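Long-range contacts in paenibacillus xanthan lyase (Paenibacillus, PDB 6F2P), which probably cleaves terminal beta-mannosyl residues from the side chains of xanthan by beta-elimination, as a calcium-containing lyase related to polysaccharide lyase family 8: residues A[458-463]-A[690-695]; A[704-709]-A[731-736]; A[719-724]-A[743-748]. All coordinates share one frame; numbering follows the deposited sequence.

Contact 1 of 3, residues A[458-463]-A[690-695]; sequences GGTDIL and EISVSD
Two beta-sheets meet here: strand 457-462, the edge strand of a large antiparallel sheet in the super-sandwich domain, lies against strand 688-694 of the C-terminal beta-sandwich. The short strands run nearly antiparallel, at 160°, but their axes stay 6.3 Å apart and side chains rather than paired backbones bridge the gap. T460 and I462 on one strand and E690, S692 and S694 on the other point toward the facing strand.

Serine hydroxyls supply the direct hydrogen bonds. S692 OG, anti to its backbone N, donates in the carbonyl plane to D461 O at 2.9 Å. S692 OG also bonds K746 NZ, which is salt-bridged to D461 OD1, so this lysine of the neighbouring strand 744-750 ties both sides together. Beside them T460 OG1, also anti to its own N, is hydrogen-bonded to S744 OG.

The van der Waals part is I462 against the carboxylate end of E690, tip to tip: I462 CG1 sits 3.8 Å from E690 CD, and M681 and K683 of strand 678-684 border the isoleucine. E690 stretches out fully, and its OE2 accepts a hydrogen bond from a water, 2.8 Å away, that in turn accepts from L463 N at 3.1 Å. An alanine here, without the carboxylate, would probably leave the water bridge to L463 N unmade and the I462 tip less well packed.

At the far end S694 OG, placed between its own N and carbonyl carbon (chi1 76°), donates to G459 O at 2.8 Å from well above the carbonyl plane, 70° out of it.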
loop_
_atom_site.group_PDB
_atom_site.type_symbol
_atom_site.label_atom_id
_atom_site.label_comp_id
_atom_site.label_asym_id
_atom_site.label_seq_id
_atom_site.Cartn_x
_atom_site.Cartn_y
_atom_site.Cartn_z
ATOM N N GLY A 458 4.543 0.172 -3.614
ATOM C CA GLY A 458 3.276 -0.523 -3.629
ATOM C C GLY A 458 3.120 -1.293 -4.921
ATOM O O GLY A 458 4.113 -1.730 -5.512
ATOM N N GLY A 459 1.877 -1.450 -5.368
ATOM C CA GLY A 459 1.602 -2.208 -6.567
ATOM C C GLY A 459 0.133 -2.511 -6.743
ATOM O O GLY A 459 -0.715 -1.929 -6.063
ATOM N N THR A 460 -0.158 -3.419 -7.672
ATOM C CA THR A 460 -1.524 -3.828 -7.968
ATOM C C THR A 460 -1.563 -5.282 -8.444
ATOM O O THR A 460 -0.526 -5.922 -8.594
ATOM C CB THR A 460 -2.187 -2.909 -9.014
ATOM O OG1 THR A 460 -3.583 -3.206 -9.082
ATOM C CG2 THR A 460 -1.574 -3.110 -10.393
ATOM N N ASP A 461 -2.756 -5.806 -8.686
ATOM C CA ASP A 461 -2.902 -7.236 -8.911
ATOM C C ASP A 461 -4.092 -7.569 -9.791
ATOM O O ASP A 461 -4.951 -6.727 -10.046
ATOM C CB ASP A 461 -3.109 -7.931 -7.583
ATOM C CG ASP A 461 -4.255 -7.332 -6.797
ATOM O OD1 ASP A 461 -5.423 -7.545 -7.191
ATOM O OD2 ASP A 461 -3.985 -6.645 -5.788
ATOM N N ILE A 462 -4.160 -8.820 -10.220
ATOM C CA ILE A 462 -5.269 -9.259 -11.041
ATOM C C ILE A 462 -5.605 -10.726 -10.754
ATOM O O ILE A 462 -4.725 -11.522 -10.413
ATOM C CB ILE A 462 -4.991 -8.990 -12.546
ATOM C CG1 ILE A 462 -6.288 -8.626 -13.272
ATOM C CG2 ILE A 462 -4.293 -10.166 -13.195
ATOM C CD1 ILE A 462 -6.061 -7.954 -14.611
ATOM N N LEU A 463 -6.895 -11.053 -10.841
ATOM C CA LEU A 463 -7.388 -12.417 -10.643
ATOM C C LEU A 463 -7.095 -12.966 -9.252
ATOM O O LEU A 463 -7.265 -14.161 -8.993
ATOM C CB LEU A 463 -6.821 -13.347 -11.718
ATOM C CG LEU A 463 -7.184 -12.941 -13.147
ATOM C CD1 LEU A 463 -6.618 -13.913 -14.166
ATOM C CD2 LEU A 463 -8.689 -12.844 -13.280
ATOM N N GLU A 690 -9.300 -6.876 -19.057
ATOM C CA GLU A 690 -9.413 -6.320 -17.717
ATOM C C GLU A 690 -8.173 -5.520 -17.332
ATOM O O GLU A 690 -7.043 -5.899 -17.652
ATOM C CB GLU A 690 -9.680 -7.428 -16.708
ATOM C CG GLU A 690 -9.725 -6.942 -15.286
ATOM C CD GLU A 690 -9.892 -8.069 -14.289
ATOM O OE1 GLU A 690 -9.837 -9.248 -14.695
ATOM O OE2 GLU A 690 -10.082 -7.765 -13.097
ATOM N N ILE A 691 -8.392 -4.400 -16.653
ATOM C CA ILE A 691 -7.296 -3.556 -16.204
ATOM C C ILE A 691 -7.379 -3.261 -14.706
ATOM O O ILE A 691 -8.443 -2.926 -14.182
ATOM C CB ILE A 691 -7.267 -2.232 -16.970
ATOM C CG1 ILE A 691 -7.123 -2.493 -18.466
ATOM C CG2 ILE A 691 -6.126 -1.351 -16.470
ATOM C CD1 ILE A 691 -8.272 -1.968 -19.285
ATOM N N SER A 692 -6.255 -3.402 -14.016
ATOM C CA SER A 692 -6.186 -3.070 -12.598
ATOM C C SER A 692 -5.243 -1.892 -12.393
ATOM O O SER A 692 -4.122 -1.892 -12.907
ATOM C CB SER A 692 -5.706 -4.269 -11.790
ATOM O OG SER A 692 -5.760 -4.005 -10.398
ATOM N N VAL A 693 -5.701 -0.881 -11.659
ATOM C CA VAL A 693 -4.910 0.329 -11.441
ATOM C C VAL A 693 -4.807 0.693 -9.965
ATOM O O VAL A 693 -5.779 0.550 -9.222
ATOM C CB VAL A 693 -5.535 1.530 -12.165
ATOM C CG1 VAL A 693 -4.589 2.730 -12.135
ATOM C CG2 VAL A 693 -5.876 1.156 -13.582
ATOM N N SER A 694 -3.643 1.171 -9.538
ATOM C CA SER A 694 -3.503 1.697 -8.184
ATOM C C SER A 694 -2.544 2.870 -8.185
ATOM O O SER A 694 -1.716 2.994 -9.079
ATOM C CB SER A 694 -2.987 0.623 -7.231
ATOM O OG SER A 694 -1.602 0.408 -7.428
ATOM N N ASP A 695 -2.664 3.727 -7.180
ATOM C CA ASP A 695 -1.723 4.818 -6.958
ATOM C C ASP A 695 -0.790 4.444 -5.803
ATOM O O ASP A 695 -1.140 4.593 -4.628
ATOM C CB ASP A 695 -2.486 6.092 -6.618
ATOM C CG ASP A 695 -1.595 7.163 -6.035
ATOM O OD1 ASP A 695 -0.451 7.304 -6.517
ATOM O OD2 ASP A 695 -2.038 7.853 -5.087
HETATM O O HOH W 1 -9.605 -9.537 -11.004
#

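Contact 2 of 3, residues A[704-709]-A[731-736]; sequences IYIDVN and MKFKVN
Strands 704-708 and 731-736 pair antiparallel, holding each other through their backbones. I704 with V735, I706 with F733 and V708 with M731 are hydrogen-bonded pairs; Y705 with K734 and D707 with K732 are the non-hydrogen-bonded pairs between them. The central pair is the straightest: I706 N donates to F733 O at 2.9 Å in the carbonyl plane, and F733 N returns a bond to I706 O at 3.0 Å, nearly along the C=O axis, with 177° at the hydrogen. At the M731 end V708 N still bonds M731 O well, but the return bond from M731 N to V708 O is weak.

The side chains of I704, I706, V708, M731, F733 and V735 share one face. F733 has CG between its backbone N and carbonyl carbon (chi1 65°), which lays the ring alongside I706, whose CB sits over the ring face 4.0 Å from the centroid as a CH-pi contact. V708 and M731 run side by side, CB to CB 3.9 Å.

On the other face K734 CB covers the Y705 ring, 3.9 Å from its centroid and 15° off the normal. The extended lysine then runs along the ring toward the hydroxyl, and a water donates to Y705 OH at 2.7 Å while accepting from K734 NZ at 2.8 Å.

Further out, both tips are gripped by D812 on strand 806-813, one carboxylate oxygen to each: a hydrogen bond to the tyrosine, a salt bridge to the lysine. On the buried face V747 and F749 of strand 744-750 touch F733.

The pairing thus has an oily side that belongs to the sandwich core and a polar side that reaches the next beta domain, where the D812 carboxylate would probably stabilise the charged form of K734.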
loop_
_atom_site.group_PDB
_atom_site.type_symbol
_atom_site.label_atom_id
_atom_site.label_comp_id
_atom_site.label_asym_id
_atom_site.label_seq_id
_atom_site.Cartn_x
_atom_site.Cartn_y
_atom_site.Cartn_z
ATOM N N ILE A 704 -6.374 9.451 -12.141
ATOM C CA ILE A 704 -5.421 8.872 -13.065
ATOM C C ILE A 704 -6.157 8.507 -14.341
ATOM O O ILE A 704 -7.084 7.700 -14.318
ATOM C CB ILE A 704 -4.785 7.596 -12.513
ATOM C CG1 ILE A 704 -3.942 7.897 -11.267
ATOM C CG2 ILE A 704 -3.943 6.925 -13.599
ATOM C CD1 ILE A 704 -3.444 6.639 -10.540
ATOM N N TYR A 705 -5.750 9.104 -15.454
ATOM C CA TYR A 705 -6.311 8.759 -16.751
ATOM C C TYR A 705 -5.516 7.620 -17.377
ATOM O O TYR A 705 -4.283 7.637 -17.395
ATOM C CB TYR A 705 -6.288 9.968 -17.674
ATOM C CG TYR A 705 -7.423 10.949 -17.473
ATOM C CD1 TYR A 705 -7.651 11.538 -16.237
ATOM C CD2 TYR A 705 -8.244 11.315 -18.533
ATOM C CE1 TYR A 705 -8.681 12.445 -16.057
ATOM C CE2 TYR A 705 -9.273 12.221 -18.360
ATOM C CZ TYR A 705 -9.486 12.782 -17.124
ATOM O OH TYR A 705 -10.508 13.680 -16.945
ATOM N N ILE A 706 -6.231 6.629 -17.888
ATOM C CA ILE A 706 -5.612 5.491 -18.539
ATOM C C ILE A 706 -6.205 5.295 -19.942
ATOM O O ILE A 706 -7.430 5.308 -20.123
ATOM C CB ILE A 706 -5.837 4.211 -17.712
ATOM C CG1 ILE A 706 -5.197 4.339 -16.316
ATOM C CG2 ILE A 706 -5.335 2.978 -18.459
ATOM C CD1 ILE A 706 -3.694 4.195 -16.275
ATOM N N ASP A 707 -5.338 5.135 -20.937
ATOM C CA ASP A 707 -5.785 4.717 -22.260
ATOM C C ASP A 707 -5.288 3.308 -22.513
ATOM O O ASP A 707 -4.174 2.955 -22.118
ATOM C CB ASP A 707 -5.256 5.652 -23.348
ATOM C CG ASP A 707 -5.884 7.042 -23.290
ATOM O OD1 ASP A 707 -6.971 7.182 -22.692
ATOM O OD2 ASP A 707 -5.292 7.995 -23.849
ATOM N N VAL A 708 -6.116 2.493 -23.153
ATOM C CA VAL A 708 -5.667 1.189 -23.614
ATOM C C VAL A 708 -5.867 1.082 -25.122
ATOM O O VAL A 708 -6.986 1.167 -25.619
ATOM C CB VAL A 708 -6.383 0.038 -22.892
ATOM C CG1 VAL A 708 -5.947 -1.293 -23.458
ATOM C CG2 VAL A 708 -6.092 0.094 -21.414
ATOM N N ASN A 709 -4.763 0.898 -25.838
ATOM C CA ASN A 709 -4.735 0.949 -27.292
ATOM C C ASN A 709 -5.373 -0.276 -27.943
ATOM O O ASN A 709 -4.709 -1.036 -28.650
ATOM C CB ASN A 709 -3.291 1.110 -27.770
ATOM C CG ASN A 709 -3.204 1.675 -29.168
ATOM O OD1 ASN A 709 -4.219 1.929 -29.798
ATOM N ND2 ASN A 709 -1.986 1.888 -29.658
ATOM N N MET A 731 -9.945 1.855 -25.805
ATOM C CA MET A 731 -10.460 1.946 -24.438
ATOM C C MET A 731 -9.908 3.171 -23.717
ATOM O O MET A 731 -8.709 3.429 -23.744
ATOM C CB MET A 731 -10.137 0.680 -23.648
ATOM C CG MET A 731 -11.067 -0.473 -23.944
ATOM S SD MET A 731 -10.419 -2.064 -23.394
ATOM C CE MET A 731 -9.416 -2.572 -24.789
ATOM N N LYS A 732 -10.792 3.939 -23.094
ATOM C CA LYS A 732 -10.379 5.104 -22.323
ATOM C C LYS A 732 -11.162 5.166 -21.028
ATOM O O LYS A 732 -12.379 5.022 -21.038
ATOM C CB LYS A 732 -10.595 6.398 -23.115
ATOM C CG LYS A 732 -9.644 6.580 -24.286
ATOM C CD LYS A 732 -9.763 7.976 -24.909
ATOM C CE LYS A 732 -8.646 8.208 -25.926
ATOM N NZ LYS A 732 -8.738 9.517 -26.631
ATOM N N PHE A 733 -10.467 5.369 -19.913
ATOM C CA PHE A 733 -11.148 5.597 -18.643
ATOM C C PHE A 733 -10.309 6.423 -17.691
ATOM O O PHE A 733 -9.162 6.742 -17.996
ATOM C CB PHE A 733 -11.571 4.280 -17.988
ATOM C CG PHE A 733 -10.428 3.395 -17.570
ATOM C CD1 PHE A 733 -9.799 2.565 -18.489
ATOM C CD2 PHE A 733 -10.009 3.361 -16.245
ATOM C CE1 PHE A 733 -8.751 1.732 -18.097
ATOM C CE2 PHE A 733 -8.959 2.530 -15.845
ATOM C CZ PHE A 733 -8.330 1.719 -16.771
ATOM N N LYS A 734 -10.892 6.788 -16.549
ATOM C CA LYS A 734 -10.151 7.476 -15.493
ATOM C C LYS A 734 -10.518 6.875 -14.148
ATOM O O LYS A 734 -11.582 6.284 -14.005
ATOM C CB LYS A 734 -10.423 8.984 -15.495
ATOM C CG LYS A 734 -11.859 9.358 -15.179
ATOM C CD LYS A 734 -12.128 10.851 -15.359
ATOM C CE LYS A 734 -13.590 11.158 -15.072
ATOM N NZ LYS A 734 -13.940 12.585 -15.282
ATOM N N VAL A 735 -9.624 7.026 -13.174
ATOM C CA VAL A 735 -9.833 6.535 -11.820
ATOM C C VAL A 735 -9.714 7.700 -10.855
ATOM O O VAL A 735 -8.761 8.474 -10.944
ATOM C CB VAL A 735 -8.737 5.544 -11.414
ATOM C CG1 VAL A 735 -9.096 4.861 -10.099
ATOM C CG2 VAL A 735 -8.494 4.521 -12.515
ATOM N N ASN A 736 -10.672 7.838 -9.942
ATOM C CA ASN A 736 -10.545 8.811 -8.865
ATOM C C ASN A 736 -9.862 8.139 -7.679
ATOM O O ASN A 736 -10.473 7.339 -6.970
ATOM C CB ASN A 736 -11.912 9.348 -8.457
ATOM C CG ASN A 736 -11.817 10.528 -7.502
ATOM O OD1 ASN A 736 -10.835 10.682 -6.766
ATOM N ND2 ASN A 736 -12.851 11.364 -7.499
HETATM O O HOH W 2 -12.855 12.767 -17.870
HETATM O O HOH W 3 -7.222 10.662 -24.362
HETATM O O HOH W 4 -8.196 8.332 -20.513
#

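Contact 3 of 3, residues A[719-724]-A[743-748]; sequences DNEITV and KSYKVK
The ring of Y745 is approached obliquely by E721, whose CB and CG lie beside its CE2, CB at 3.8 Å; the E721 carboxylate beyond is turned 74° from the ring plane. V735, V737 and S740 also touch this tyrosine. The second flat group, the D719 carboxylate, does polar work: OD2 accepts from K746 N at 2.6 Å, from above the carboxylate plane rather than within it, while OD1 has a weak bond to a 2-methyl-2,4-pentanediol molecule, probably from the crystallisation liquor.

D719 also uses its backbone on the same residue. Its N donates to K746 O at 2.9 Å, nearly along the C=O axis, so both backbone polar atoms of K746 are taken by one aspartate. I722 comes in obliquely with its branches: CD1 meets Y745 CB at 3.9 Å and CG2 meets V747 CB at 4.0 Å.

A type I turn from D719 to I722 carries the chain from one sheet of the sandwich to the other. Strand 714-718, just before it, is paired antiparallel with strand 744-750 at the edge of the seven-stranded sheet, whereas strand 722-726 pairs with strand 731-736 in the five-stranded sheet opposite.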
loop_
_atom_site.group_PDB
_atom_site.type_symbol
_atom_site.label_atom_id
_atom_site.label_comp_id
_atom_site.label_asym_id
_atom_site.label_seq_id
_atom_site.Cartn_x
_atom_site.Cartn_y
_atom_site.Cartn_z
ATOM N N ASP A 719 -15.175 -1.121 -10.877
ATOM C CA ASP A 719 -15.217 -0.616 -9.513
ATOM C C ASP A 719 -15.801 0.785 -9.530
ATOM O O ASP A 719 -15.864 1.422 -10.583
ATOM C CB ASP A 719 -13.817 -0.605 -8.894
ATOM C CG ASP A 719 -13.375 -1.979 -8.420
ATOM O OD1 ASP A 719 -14.227 -2.747 -7.931
ATOM O OD2 ASP A 719 -12.172 -2.294 -8.526
ATOM N N ASN A 720 -16.224 1.263 -8.364
ATOM C CA ASN A 720 -16.920 2.542 -8.260
ATOM C C ASN A 720 -16.166 3.721 -8.863
ATOM O O ASN A 720 -16.714 4.480 -9.663
ATOM C CB ASN A 720 -17.228 2.862 -6.804
ATOM C CG ASN A 720 -17.974 1.754 -6.117
ATOM O OD1 ASN A 720 -17.720 1.453 -4.937
ATOM N ND2 ASN A 720 -18.906 1.129 -6.845
ATOM N N GLU A 721 -14.906 3.872 -8.478
ATOM C CA GLU A 721 -14.165 5.083 -8.800
ATOM C C GLU A 721 -13.677 5.137 -10.250
ATOM O O GLU A 721 -13.002 6.087 -10.650
ATOM C CB GLU A 721 -13.017 5.276 -7.805
ATOM C CG GLU A 721 -13.492 5.348 -6.355
ATOM C CD GLU A 721 -14.606 6.374 -6.163
ATOM O OE1 GLU A 721 -14.489 7.499 -6.698
ATOM O OE2 GLU A 721 -15.605 6.055 -5.486
ATOM N N ILE A 722 -14.036 4.123 -11.033
ATOM C CA ILE A 722 -13.747 4.112 -12.464
ATOM C C ILE A 722 -14.822 4.861 -13.246
ATOM O O ILE A 722 -16.011 4.660 -13.028
ATOM C CB ILE A 722 -13.699 2.679 -13.026
ATOM C CG1 ILE A 722 -12.678 1.827 -12.276
ATOM C CG2 ILE A 722 -13.374 2.706 -14.517
ATOM C CD1 ILE A 722 -11.265 2.211 -12.565
ATOM N N THR A 723 -14.404 5.722 -14.162
ATOM C CA THR A 723 -15.335 6.367 -15.076
ATOM C C THR A 723 -14.919 6.038 -16.492
ATOM O O THR A 723 -13.858 6.471 -16.937
ATOM C CB THR A 723 -15.318 7.893 -14.917
ATOM O OG1 THR A 723 -15.735 8.243 -13.592
ATOM C CG2 THR A 723 -16.249 8.542 -15.920
ATOM N N VAL A 724 -15.740 5.263 -17.197
ATOM C CA VAL A 724 -15.420 4.892 -18.570
ATOM C C VAL A 724 -15.555 6.101 -19.494
ATOM O O VAL A 724 -16.537 6.835 -19.425
ATOM C CB VAL A 724 -16.316 3.757 -19.066
ATOM C CG1 VAL A 724 -15.982 3.420 -20.505
ATOM C CG2 VAL A 724 -16.138 2.546 -18.194
ATOM N N LYS A 743 -4.892 1.175 -2.713
ATOM C CA LYS A 743 -5.688 0.013 -3.108
ATOM C C LYS A 743 -5.884 -0.044 -4.608
ATOM O O LYS A 743 -5.550 0.898 -5.326
ATOM C CB LYS A 743 -7.048 0.001 -2.416
ATOM C CG LYS A 743 -8.019 1.040 -2.916
ATOM C CD LYS A 743 -9.408 0.710 -2.434
ATOM C CE LYS A 743 -10.406 1.772 -2.848
ATOM N NZ LYS A 743 -11.779 1.437 -2.373
ATOM N N SER A 744 -6.443 -1.152 -5.076
ATOM C CA SER A 744 -6.612 -1.380 -6.505
ATOM C C SER A 744 -8.033 -1.143 -7.019
ATOM O O SER A 744 -9.014 -1.523 -6.378
ATOM C CB SER A 744 -6.178 -2.799 -6.849
ATOM O OG SER A 744 -4.780 -2.939 -6.679
ATOM N N TYR A 745 -8.116 -0.528 -8.199
ATOM C CA TYR A 745 -9.370 -0.306 -8.911
ATOM C C TYR A 745 -9.390 -1.074 -10.233
ATOM O O TYR A 745 -8.464 -0.942 -11.037
ATOM C CB TYR A 745 -9.522 1.172 -9.207
ATOM C CG TYR A 745 -9.373 2.051 -7.993
ATOM C CD1 TYR A 745 -8.135 2.579 -7.637
ATOM C CD2 TYR A 745 -10.469 2.359 -7.208
ATOM C CE1 TYR A 745 -7.998 3.393 -6.530
ATOM C CE2 TYR A 745 -10.345 3.171 -6.103
ATOM C CZ TYR A 745 -9.109 3.685 -5.765
ATOM O OH TYR A 745 -8.996 4.488 -4.654
ATOM N N LYS A 746 -10.447 -1.852 -10.472
ATOM C CA LYS A 746 -10.514 -2.710 -11.655
ATOM C C LYS A 746 -11.672 -2.379 -12.595
ATOM O O LYS A 746 -12.740 -1.947 -12.162
ATOM C CB LYS A 746 -10.580 -4.189 -11.252
ATOM C CG LYS A 746 -9.273 -4.755 -10.710
ATOM C CD LYS A 746 -9.486 -6.139 -10.105
ATOM C CE LYS A 746 -8.186 -6.759 -9.596
ATOM N NZ LYS A 746 -7.456 -5.863 -8.659
ATOM N N VAL A 747 -11.441 -2.589 -13.888
ATOM C CA VAL A 747 -12.473 -2.452 -14.901
ATOM C C VAL A 747 -12.290 -3.560 -15.937
ATOM O O VAL A 747 -11.170 -3.881 -16.320
ATOM C CB VAL A 747 -12.443 -1.053 -15.568
ATOM C CG1 VAL A 747 -11.120 -0.803 -16.280
ATOM C CG2 VAL A 747 -13.607 -0.890 -16.545
ATOM N N LYS A 748 -13.390 -4.168 -16.367
ATOM C CA LYS A 748 -13.328 -5.235 -17.359
ATOM C C LYS A 748 -14.210 -4.904 -18.562
ATOM O O LYS A 748 -15.433 -4.753 -18.447
ATOM C CB LYS A 748 -13.708 -6.590 -16.749
ATOM C CG LYS A 748 -13.699 -7.740 -17.756
ATOM C CD LYS A 748 -13.439 -9.091 -17.096
ATOM C CE LYS A 748 -14.471 -9.409 -16.025
ATOM N NZ LYS A 748 -14.366 -10.807 -15.504
#

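How the contacts relate
Contacts 2 and 3 lie within the C-terminal beta-sandwich, and contact 1 joins that sandwich to the super-sandwich domain. The centres of contacts 1 and 2 are about 13 Å apart; each is about 10 Å from contact 3. On strand 688-694, I691 faces away from contact 1, and its CD1 packs on V708 CG2 of contact 2 at 3.7 Å; within the sheet V693 O lies 2.8 Å from Y745 N of contact 3, a probable hydrogen bond. Contacts 2 and 3 share a sheet through K734 O and T723 N, 2.9 Å apart. The S694 side chain is about 12 Å from a calcium ion, and that of Y745 about 11 Å from a calcium ion.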